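Local structure of superoxide dismutase [Ni] (Streptomyces coelicolor, 1T6U) at residues Y71-L77 / I110-T114; V8-A12 / V57-Y62. The protein catalyses the nickel-dependent dismutation of superoxide to hydrogen peroxide and molecular oxygen, working as a homohexamer shaped like a hollow sphere. The protein carries 1 engineered substitution. All blocks are in the same frame, centred on the assembly; numbering follows the deposited sequence.

Contact 1. Residues Y71-L77 / I110-T114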
# COMPACT_ATOMS: atom_id res chain seq x y z
N TYR A 71 33.53 -8.81 -1.77
CA TYR A 71 32.65 -9.84 -2.28
C TYR A 71 32.24 -9.48 -3.69
O TYR A 71 31.16 -9.00 -3.97
CB TYR A 71 31.40 -9.94 -1.41
CG TYR A 71 31.73 -10.18 0.06
CD1 TYR A 71 31.80 -9.14 0.98
CD2 TYR A 71 31.99 -11.48 0.49
CE1 TYR A 71 32.11 -9.40 2.30
CE2 TYR A 71 32.30 -11.75 1.83
CZ TYR A 71 32.36 -10.70 2.73
OH TYR A 71 32.66 -10.94 4.05
N PRO A 72 33.13 -9.72 -4.63
CA PRO A 72 32.85 -9.38 -6.01
C PRO A 72 31.68 -10.13 -6.64
O PRO A 72 31.15 -9.70 -7.68
CB PRO A 72 34.15 -9.76 -6.75
CG PRO A 72 34.86 -10.71 -5.83
CD PRO A 72 34.47 -10.31 -4.42
N GLU A 73 31.27 -11.22 -6.04
CA GLU A 73 30.14 -12.03 -6.46
C GLU A 73 28.82 -11.53 -5.92
O GLU A 73 27.79 -12.05 -6.33
CB GLU A 73 30.33 -13.47 -5.95
CG GLU A 73 30.02 -13.63 -4.46
CD GLU A 73 31.16 -13.45 -3.48
OE1 GLU A 73 32.10 -12.65 -3.75
OE2 GLU A 73 31.07 -14.15 -2.44
N LEU A 74 28.81 -10.57 -5.02
CA LEU A 74 27.62 -10.14 -4.29
C LEU A 74 26.57 -9.49 -5.17
O LEU A 74 25.38 -9.77 -5.06
CB LEU A 74 28.06 -9.19 -3.16
CG LEU A 74 26.89 -8.72 -2.29
CD1 LEU A 74 26.05 -9.87 -1.72
CD2 LEU A 74 27.39 -7.85 -1.13
N HIS A 75 27.01 -8.64 -6.10
CA HIS A 75 26.03 -8.08 -7.03
C HIS A 75 25.24 -9.14 -7.77
O HIS A 75 24.01 -9.07 -7.84
CB HIS A 75 26.74 -7.18 -8.07
CG HIS A 75 27.19 -5.86 -7.60
ND1 HIS A 75 26.54 -5.13 -6.63
CD2 HIS A 75 28.24 -5.10 -7.97
CE1 HIS A 75 27.19 -3.97 -6.44
NE2 HIS A 75 28.24 -3.94 -7.25
N GLN A 76 25.94 -10.10 -8.36
CA GLN A 76 25.29 -11.19 -9.11
C GLN A 76 24.50 -12.08 -8.19
O GLN A 76 23.43 -12.58 -8.60
CB GLN A 76 26.29 -12.02 -9.90
CG GLN A 76 25.63 -13.00 -10.85
CD GLN A 76 24.88 -12.36 -11.98
OE1 GLN A 76 25.39 -11.50 -12.69
NE2 GLN A 76 23.62 -12.75 -12.17
N LEU A 77 24.97 -12.29 -6.98
CA LEU A 77 24.21 -13.07 -6.01
C LEU A 77 22.87 -12.40 -5.73
O LEU A 77 21.83 -13.09 -5.73
CB LEU A 77 25.02 -13.24 -4.74
CG LEU A 77 24.26 -13.85 -3.55
CD1 LEU A 77 23.81 -15.25 -3.90
CD2 LEU A 77 25.19 -13.80 -2.35
N ILE A 110 27.20 -13.51 4.19
CA ILE A 110 28.01 -12.30 3.89
C ILE A 110 27.63 -11.14 4.81
O ILE A 110 28.47 -10.50 5.44
CB ILE A 110 27.87 -11.97 2.40
CG1 ILE A 110 28.49 -13.09 1.52
CG2 ILE A 110 28.43 -10.62 2.03
CD1 ILE A 110 28.30 -12.88 0.04
N PHE A 111 26.31 -10.89 4.92
CA PHE A 111 25.81 -9.87 5.84
C PHE A 111 26.49 -9.97 7.21
O PHE A 111 27.08 -9.03 7.75
CB PHE A 111 24.29 -9.95 5.91
CG PHE A 111 23.71 -8.93 6.88
CD1 PHE A 111 23.42 -7.65 6.47
CD2 PHE A 111 23.49 -9.22 8.22
CE1 PHE A 111 22.90 -6.71 7.36
CE2 PHE A 111 22.94 -8.31 9.10
CZ PHE A 111 22.66 -7.02 8.68
N TRP A 112 26.38 -11.15 7.83
CA TRP A 112 26.91 -11.27 9.21
C TRP A 112 28.42 -11.18 9.20
O TRP A 112 28.96 -10.66 10.18
CB TRP A 112 26.34 -12.50 9.93
CG TRP A 112 24.88 -12.27 10.22
CD1 TRP A 112 23.79 -12.87 9.60
CD2 TRP A 112 24.37 -11.36 11.18
NE1 TRP A 112 22.65 -12.37 10.14
CE2 TRP A 112 22.96 -11.45 11.11
CE3 TRP A 112 24.94 -10.48 12.10
CZ2 TRP A 112 22.12 -10.68 11.92
CZ3 TRP A 112 24.10 -9.74 12.90
CH2 TRP A 112 22.71 -9.84 12.81
N GLU A 113 29.11 -11.63 8.18
CA GLU A 113 30.58 -11.38 8.15
C GLU A 113 30.88 -9.88 8.20
O GLU A 113 31.73 -9.36 8.90
CB GLU A 113 31.21 -12.00 6.91
CG GLU A 113 31.25 -13.50 7.00
CD GLU A 113 31.84 -14.24 5.82
OE1 GLU A 113 32.33 -13.60 4.87
OE2 GLU A 113 31.83 -15.50 5.83
N THR A 114 30.09 -9.12 7.40
CA THR A 114 30.31 -7.67 7.40
C THR A 114 29.91 -6.97 8.71
O THR A 114 30.34 -5.83 8.91
CB THR A 114 29.60 -6.96 6.22
OG1 THR A 114 28.18 -6.99 6.44
CG2 THR A 114 29.88 -7.64 4.90

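Contact 2. Residues V8-A12 / V57-Y62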
# COMPACT_ATOMS: atom_id res chain seq x y z
N VAL A 8 19.16 -0.12 11.11
CA VAL A 8 18.63 -1.44 11.47
C VAL A 8 18.41 -2.28 10.21
O VAL A 8 17.64 -1.91 9.35
CB VAL A 8 17.31 -1.32 12.25
CG1 VAL A 8 16.73 -2.69 12.61
CG2 VAL A 8 17.54 -0.55 13.54
N TYR A 9 19.12 -3.39 10.15
CA TYR A 9 18.94 -4.36 9.07
C TYR A 9 19.06 -5.78 9.57
O TYR A 9 19.82 -6.06 10.49
CB TYR A 9 20.01 -4.24 7.97
CG TYR A 9 20.08 -2.89 7.31
CD1 TYR A 9 20.85 -1.89 7.86
CD2 TYR A 9 19.36 -2.64 6.17
CE1 TYR A 9 20.89 -0.66 7.23
CE2 TYR A 9 19.40 -1.43 5.54
CZ TYR A 9 20.18 -0.44 6.09
OH TYR A 9 20.25 0.79 5.49
N ASP A 10 18.35 -6.70 8.92
CA ASP A 10 18.51 -8.12 9.19
C ASP A 10 17.93 -8.87 8.01
O ASP A 10 16.75 -8.67 7.68
CB ASP A 10 17.84 -8.53 10.48
CG ASP A 10 18.23 -9.89 10.99
OD1 ASP A 10 18.44 -10.78 10.17
OD2 ASP A 10 18.35 -10.11 12.22
N PRO A 11 18.73 -9.72 7.37
CA PRO A 11 18.21 -10.58 6.31
C PRO A 11 17.05 -11.47 6.75
O PRO A 11 16.36 -11.99 5.86
CB PRO A 11 19.40 -11.44 5.92
CG PRO A 11 20.58 -10.67 6.34
CD PRO A 11 20.18 -9.94 7.58
N ALA A 12 16.79 -11.64 8.02
CA ALA A 12 15.62 -12.33 8.50
C ALA A 12 14.32 -11.80 7.95
O ALA A 12 13.35 -12.54 7.81
CB ALA A 12 15.51 -12.16 10.00
N VAL A 57 16.64 -3.88 -0.71
CA VAL A 57 17.07 -2.90 0.28
C VAL A 57 18.40 -3.27 0.90
O VAL A 57 19.27 -2.42 1.11
CB VAL A 57 15.94 -2.77 1.34
CG1 VAL A 57 16.46 -2.13 2.61
CG2 VAL A 57 14.74 -1.99 0.79
N LEU A 58 18.61 -4.55 1.25
CA LEU A 58 19.93 -4.91 1.77
C LEU A 58 21.05 -4.46 0.81
O LEU A 58 22.08 -3.88 1.23
CB LEU A 58 20.03 -6.41 1.98
CG LEU A 58 19.24 -7.03 3.14
CD1 LEU A 58 19.23 -8.54 3.08
CD2 LEU A 58 19.77 -6.59 4.50
N TRP A 59 20.79 -4.76 -0.47
CA TRP A 59 21.76 -4.55 -1.55
C TRP A 59 22.04 -3.07 -1.78
O TRP A 59 23.20 -2.62 -1.89
CB TRP A 59 21.29 -5.17 -2.84
CG TRP A 59 22.19 -5.03 -4.01
CD1 TRP A 59 23.49 -5.50 -4.09
CD2 TRP A 59 21.91 -4.38 -5.25
NE1 TRP A 59 23.99 -5.18 -5.32
CE2 TRP A 59 23.05 -4.49 -6.06
CE3 TRP A 59 20.79 -3.71 -5.78
CZ2 TRP A 59 23.09 -3.95 -7.34
CZ3 TRP A 59 20.84 -3.18 -7.06
CH2 TRP A 59 22.00 -3.30 -7.85
N SER A 60 20.95 -2.29 -1.85
CA SER A 60 21.15 -0.87 -2.17
C SER A 60 21.50 -0.04 -0.95
O SER A 60 22.21 0.96 -1.01
CB SER A 60 19.91 -0.23 -2.81
OG SER A 60 18.77 -0.32 -1.94
N ASP A 61 20.96 -0.40 0.21
CA ASP A 61 21.04 0.51 1.36
C ASP A 61 22.02 0.04 2.42
O ASP A 61 22.70 0.89 2.97
CB ASP A 61 19.64 0.66 1.96
CG ASP A 61 18.61 1.35 1.08
OD1 ASP A 61 18.84 1.62 -0.10
OD2 ASP A 61 17.50 1.62 1.61
N TYR A 62 22.09 -1.24 2.70
CA TYR A 62 23.07 -1.74 3.69
C TYR A 62 24.44 -1.90 3.08
O TYR A 62 25.46 -1.37 3.57
CB TYR A 62 22.59 -3.07 4.33
CG TYR A 62 23.74 -3.56 5.20
CD1 TYR A 62 23.97 -3.04 6.46
CD2 TYR A 62 24.60 -4.55 4.76
CE1 TYR A 62 25.01 -3.46 7.27
CE2 TYR A 62 25.66 -4.98 5.55
CZ TYR A 62 25.87 -4.44 6.81
OH TYR A 62 26.90 -4.85 7.63

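Contact 1. Residues Y71-L77 / I110-T114
Where helix 65-70 ends, Tyr-71 leaves helical geometry and opens a type I beta turn to Leu-74 that leads toward helix 74-89. The m rotamer of Tyr-71 lays its ring along helix 94-115. One ring face receives the CG2 methyl of Ile-110 in a CH-pi contact, 3.7 Å from the centroid and 4° off the normal. At the ring edge, Tyr-71 OH donates a hydrogen bond to Glu-113 OE1 (2.8 Å), and the m, t side chain of Glu-113 brings its carboxylate into line. Ile-110 is also m, t: with CG2 on the tyrosine, its CD1 extends to Leu-74 CD1 (4.1 Å) and Leu-77 CD2 (4.0 Å), both leucines being t, p. Glu-73 points sideways at CB, yet with chi1 in p and chi2 at -91° it brings OE2 to 3.9 Å from Ile-110 CD1. Thr-114, in p, turns OG1 back to Phe-111 O (2.7 Å) and sets CG2 3.9 Å from Tyr-71 CE1. The contact thus joins the turn and first part of helix 74-89 to the end of helix 94-115 in the four-helix bundle. Apolar packing on Ile-110 supplies most of the interface, while one directional bond to a carboxylate fixes the tyrosine hydroxyl.

Contact 2. Residues V8-A12 / V57-Y62
This is an aromatic and apolar contact between a loop and a helix, where the N-terminal segment carrying the nickel site meets the end of helix 34-62 before running into helix 12-30. Tyr-9 dominates it. Tyr-62 CB sits over the face of the Tyr-9 ring, 3.7 Å from the centroid, and the Tyr-62 ring turns its edge to that face (centroids 5.3 Å apart, planes at 62°). The Tyr-9 ring edge meets Val-57, CE2 to CG1 at 4.2 Å. The N-terminal segment holds the nickel hook of this family, in which His-1, Cys-2 and Cys-6 bind the metal; the nearest atom of the Tyr-9 side chain is about 5 Å from the nickel. Across the contact, helix 34-62 ends in a wider pi-type turn at 58-62. Leu-58 spans two residues of the loop, with CD2 4.2 Å from Tyr-9 CB and CD1 4.1 Å from Pro-11 CB. Before Pro-11, Asp-10 OD1 accepts from Ala-12 N (2.8 Å), a capping bond at the start of helix 12-30.

How the contacts relate
Both contacts are partly buried and lie toward the same end of the helical bundle, their centres 12 Å apart, but they hold different elements: contact 1 joins the turn and first part of helix 74-89 to helix 94-115, contact 2 ties the metal-binding N-terminal segment to helix 34-62. Contact 1 lies away from the nickel and adds a hydrogen bond to its apolar packing; contact 2, beside the metal, has no hydrogen bond between its segments. They touch directly: Thr-114 OG1 and Tyr-62 OH are 2.8 Å apart, a probable hydrogen bond, and Phe-111 CD2 packs 3.4 Å from Pro-11 CD. His-75 and Trp-59 also meet, and both contacts reach a second subunit.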